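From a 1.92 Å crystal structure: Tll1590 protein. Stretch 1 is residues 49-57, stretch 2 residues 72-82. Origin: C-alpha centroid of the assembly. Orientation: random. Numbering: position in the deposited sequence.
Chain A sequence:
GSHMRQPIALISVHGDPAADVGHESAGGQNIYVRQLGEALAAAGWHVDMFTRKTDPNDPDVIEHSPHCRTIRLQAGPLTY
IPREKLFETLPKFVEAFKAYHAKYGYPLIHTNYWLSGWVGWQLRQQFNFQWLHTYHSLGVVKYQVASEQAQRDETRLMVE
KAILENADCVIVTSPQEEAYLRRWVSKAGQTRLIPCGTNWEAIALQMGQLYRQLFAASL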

# COMPACT_ATOMS: atom_id res chain seq x y z
N MET A 49 -5.50 -7.69 0.56
CA MET A 49 -5.57 -6.35 -0.02
C MET A 49 -6.80 -5.64 0.54
O MET A 49 -7.88 -6.22 0.58
N PHE A 50 -6.62 -4.39 0.99
CA PHE A 50 -7.69 -3.62 1.61
C PHE A 50 -8.00 -2.39 0.77
O PHE A 50 -7.08 -1.65 0.37
N THR A 51 -9.28 -2.18 0.48
CA THR A 51 -9.78 -0.97 -0.14
C THR A 51 -11.06 -0.59 0.60
O THR A 51 -11.55 -1.33 1.46
N ARG A 52 -11.57 0.61 0.31
CA ARG A 52 -12.79 1.05 0.96
C ARG A 52 -14.02 0.47 0.26
O ARG A 52 -14.00 0.18 -0.94
N LYS A 53 -15.09 0.31 1.04
CA LYS A 53 -16.39 0.02 0.47
C LYS A 53 -16.96 1.27 -0.19
O LYS A 53 -16.81 2.38 0.32
N THR A 54 -17.61 1.08 -1.34
CA THR A 54 -18.23 2.18 -2.06
C THR A 54 -19.71 1.93 -2.32
O THR A 54 -20.34 2.69 -3.06
N ASP A 55 -20.29 0.88 -1.71
CA ASP A 55 -21.72 0.61 -1.80
C ASP A 55 -22.12 -0.23 -0.60
O ASP A 55 -21.37 -1.14 -0.21
N PRO A 56 -23.28 0.03 0.02
CA PRO A 56 -23.70 -0.79 1.17
C PRO A 56 -23.97 -2.25 0.82
O PRO A 56 -24.05 -3.09 1.73
N ASN A 57 -24.12 -2.58 -0.46
CA ASN A 57 -24.25 -3.97 -0.89
C ASN A 57 -22.91 -4.59 -1.28
O ASN A 57 -22.89 -5.72 -1.77
N ARG A 72 -12.97 -5.30 1.85
CA ARG A 72 -13.55 -3.97 1.66
C ARG A 72 -14.01 -3.44 3.01
O ARG A 72 -14.85 -4.07 3.68
N LEU A 73 -13.46 -2.31 3.42
CA LEU A 73 -13.69 -1.81 4.76
C LEU A 73 -14.69 -0.67 4.68
O LEU A 73 -14.61 0.17 3.77
N GLN A 74 -15.64 -0.66 5.60
CA GLN A 74 -16.51 0.50 5.72
C GLN A 74 -15.69 1.62 6.35
O GLN A 74 -15.23 1.51 7.49
N ALA A 75 -15.47 2.69 5.58
CA ALA A 75 -14.64 3.79 6.08
C ALA A 75 -15.10 5.06 5.36
O ALA A 75 -14.64 5.37 4.26
N GLY A 76 -16.02 5.77 5.99
CA GLY A 76 -16.68 6.88 5.34
C GLY A 76 -17.86 6.39 4.52
O GLY A 76 -18.18 5.20 4.51
N PRO A 77 -18.51 7.31 3.82
CA PRO A 77 -19.77 6.99 3.13
C PRO A 77 -19.65 5.79 2.21
O PRO A 77 -18.64 5.59 1.53
N LEU A 78 -20.72 4.98 2.20
CA LEU A 78 -20.84 3.84 1.30
C LEU A 78 -21.26 4.33 -0.09
O LEU A 78 -22.36 4.06 -0.59
N THR A 79 -20.33 5.04 -0.73
CA THR A 79 -20.54 5.59 -2.06
C THR A 79 -19.17 5.79 -2.70
O THR A 79 -18.14 5.74 -2.01
N TYR A 80 -19.15 6.03 -4.01
CA TYR A 80 -17.90 6.35 -4.69
C TYR A 80 -17.46 7.76 -4.34
O TYR A 80 -18.16 8.74 -4.61
N ILE A 81 -16.27 7.87 -3.75
CA ILE A 81 -15.67 9.14 -3.40
C ILE A 81 -14.36 9.28 -4.18
O ILE A 81 -13.53 8.38 -4.12
N PRO A 82 -14.16 10.35 -4.93
CA PRO A 82 -12.91 10.50 -5.68
C PRO A 82 -11.75 10.81 -4.74
O PRO A 82 -11.93 11.20 -3.59

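The two stretches meet as parallel strands, with Thr51 paired to Arg72 and Arg52 to Leu73, and then, beyond the strands, where the loop of stretch 2 wraps around the end of the Arg52 side chain; together they bury 859 Å². Arg72 opens stretch 2 with its side chain on the same face of the sheet as that of Thr51 (chi1 t). Its chi1 m, chi2 t conformation lays the aliphatic part beside Lys53, whose CG lies 3.6 Å from Arg72 CB. The guanidinium turns back over stretch 1: Arg72 NH1 is 3.7 Å from Thr51 CG2, and Arg52 O sits over one face of the group, 3.5 Å from Arg72 NH2 but poorly angled for a hydrogen bond. Thr54 OG1 (chi1 p) approaches the edge, 3.3 Å from Arg72 NH2.

Leu73 is held by its backbone on both polar atoms: Leu73 N donates to Thr51 O (2.9 Å), and Leu73 O accepts from Lys53 N (2.8 Å). Its CA-to-CB bond points away, yet the m,t rotamer brings the end of the side chain nearer, so that Leu73 CD1 packs 3.8 Å from CD2 of the buried Phe50 (chi1 m). Gln74, extended in t,t, is exposed and contributes little.

From Ala75 onward the backbone supplies acceptors for Arg52. Its CA-to-CB bond points away overall, though CB still touches stretch 2, and the p,t,m conformation brings the guanidinium nearer, where three carbonyls lie near its plane. Arg52 NH2 donates to Ala75 O and to Pro77 O, each at 2.8 Å, while Arg52 NH1 donates to Thr79 O at 2.9 Å. Water 1 accepts from Arg52 NE and donates to Ala75 O, a second link to the same carbonyl. Water 3 accepts from Ala75 N and donates to both Gly76 O and Lys53 O, joining the loops. Gly76 has backbone angles that call for glycine; an ideal CB would also clash with CD of Pro77.

Leu78 (m,t) spreads along stretch 1, its CD2 3.7 Å from Lys53 CB and its CB 3.6 Å from Pro56 CD, giving Pro56 an apolar contact. Thr79 (chi1 t) and Tyr80 (chi1 t) both direct their CA-to-CB bonds away, so Thr79 contributes chiefly through its backbone: besides the bond to Arg52, Thr79 O receives a CA-H...O contact from Thr54 CA at 3.6 Å. Ile81 (m,t) places CD1 3.4 Å from Arg52 NH2, adding an apolar neighbour to the guanidinium, and water 2 accepts from both Ile81 N and Arg52 NH1. Pro82 lies beyond reach.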

# COMPACT_ATOMS: atom_id res chain seq x y z
CB MET A 49 -5.66 -6.43 -1.55
CG MET A 49 -4.39 -6.92 -2.25
SD MET A 49 -4.76 -7.47 -3.93
CE MET A 49 -5.51 -9.05 -3.52
CB PHE A 50 -7.32 -3.19 3.05
CG PHE A 50 -7.07 -4.33 4.00
CD1 PHE A 50 -5.86 -5.04 3.98
CD2 PHE A 50 -8.04 -4.71 4.92
CE1 PHE A 50 -5.65 -6.11 4.86
CE2 PHE A 50 -7.83 -5.77 5.81
CZ PHE A 50 -6.63 -6.47 5.77
CB THR A 51 -9.99 -1.17 -1.66
OG1 THR A 51 -10.37 0.09 -2.28
CG2 THR A 51 -11.04 -2.25 -1.96
CB ARG A 52 -12.88 2.59 0.98
CG ARG A 52 -13.02 3.24 -0.40
CD ARG A 52 -13.02 4.79 -0.28
NE ARG A 52 -13.86 5.19 0.84
CZ ARG A 52 -15.12 5.60 0.69
NH1 ARG A 52 -15.63 5.71 -0.53
NH2 ARG A 52 -15.86 5.91 1.75
CB LYS A 53 -17.36 -0.43 1.55
CG LYS A 53 -17.28 -1.87 1.90
CD LYS A 53 -18.45 -2.22 2.77
CE LYS A 53 -18.51 -3.72 3.03
NZ LYS A 53 -19.48 -4.03 4.12
CB THR A 54 -17.48 2.44 -3.38
OG1 THR A 54 -17.59 1.30 -4.24
CG2 THR A 54 -16.00 2.72 -3.11
CB ASP A 55 -22.06 -0.13 -3.10
CG ASP A 55 -23.56 -0.28 -3.30
OD1 ASP A 55 -24.19 -1.06 -2.56
OD2 ASP A 55 -24.10 0.40 -4.20
CB PRO A 56 -24.97 -0.09 1.67
CG PRO A 56 -25.41 0.81 0.57
CD PRO A 56 -24.18 1.18 -0.21
CB ASN A 57 -25.24 -4.06 -2.05
CG ASN A 57 -26.60 -3.49 -1.70
OD1 ASN A 57 -27.10 -2.58 -2.37
ND2 ASN A 57 -27.21 -4.02 -0.64
CB ARG A 72 -14.68 -4.00 0.64
CG ARG A 72 -14.21 -4.42 -0.74
CD ARG A 72 -15.32 -4.58 -1.74
NE ARG A 72 -15.84 -3.30 -2.18
CZ ARG A 72 -15.29 -2.56 -3.14
NH1 ARG A 72 -14.20 -2.98 -3.75
NH2 ARG A 72 -15.84 -1.39 -3.47
CB LEU A 73 -12.40 -1.33 5.41
CG LEU A 73 -11.23 -2.32 5.53
CD1 LEU A 73 -9.95 -1.56 5.83
CD2 LEU A 73 -11.50 -3.36 6.62
CB GLN A 74 -17.75 0.18 6.54
CG GLN A 74 -18.69 1.37 6.67
CD GLN A 74 -20.08 0.98 7.15
OE1 GLN A 74 -20.40 -0.21 7.30
NE2 GLN A 74 -20.91 1.98 7.41
CB ALA A 75 -13.17 3.50 5.85
CB PRO A 77 -20.07 8.27 2.34
CG PRO A 77 -19.30 9.36 3.04
CD PRO A 77 -18.07 8.71 3.59
CB LEU A 78 -21.81 2.82 1.88
CG LEU A 78 -21.40 2.28 3.26
CD1 LEU A 78 -22.52 1.47 3.89
CD2 LEU A 78 -20.13 1.43 3.19
CB THR A 79 -21.33 6.91 -2.00
OG1 THR A 79 -21.74 7.29 -3.32
CG2 THR A 79 -20.47 8.02 -1.39
CB TYR A 80 -18.03 6.21 -6.21
CG TYR A 80 -16.73 6.57 -6.88
CD1 TYR A 80 -15.69 5.66 -6.95
CD2 TYR A 80 -16.52 7.85 -7.39
CE1 TYR A 80 -14.49 5.99 -7.53
CE2 TYR A 80 -15.32 8.20 -7.97
CZ TYR A 80 -14.31 7.26 -8.04
OH TYR A 80 -13.11 7.60 -8.62
CB ILE A 81 -15.40 9.26 -1.89
CG1 ILE A 81 -16.73 9.21 -1.12
CG2 ILE A 81 -14.65 10.53 -1.57
CD1 ILE A 81 -16.58 8.97 0.36
CB PRO A 82 -13.19 11.67 -6.62
CG PRO A 82 -14.23 12.49 -5.91
CD PRO A 82 -15.06 11.51 -5.10
O HOH W 1 -12.23 5.47 2.85
O HOH W 2 -14.06 5.82 -3.26
O HOH W 3 -17.04 2.92 3.23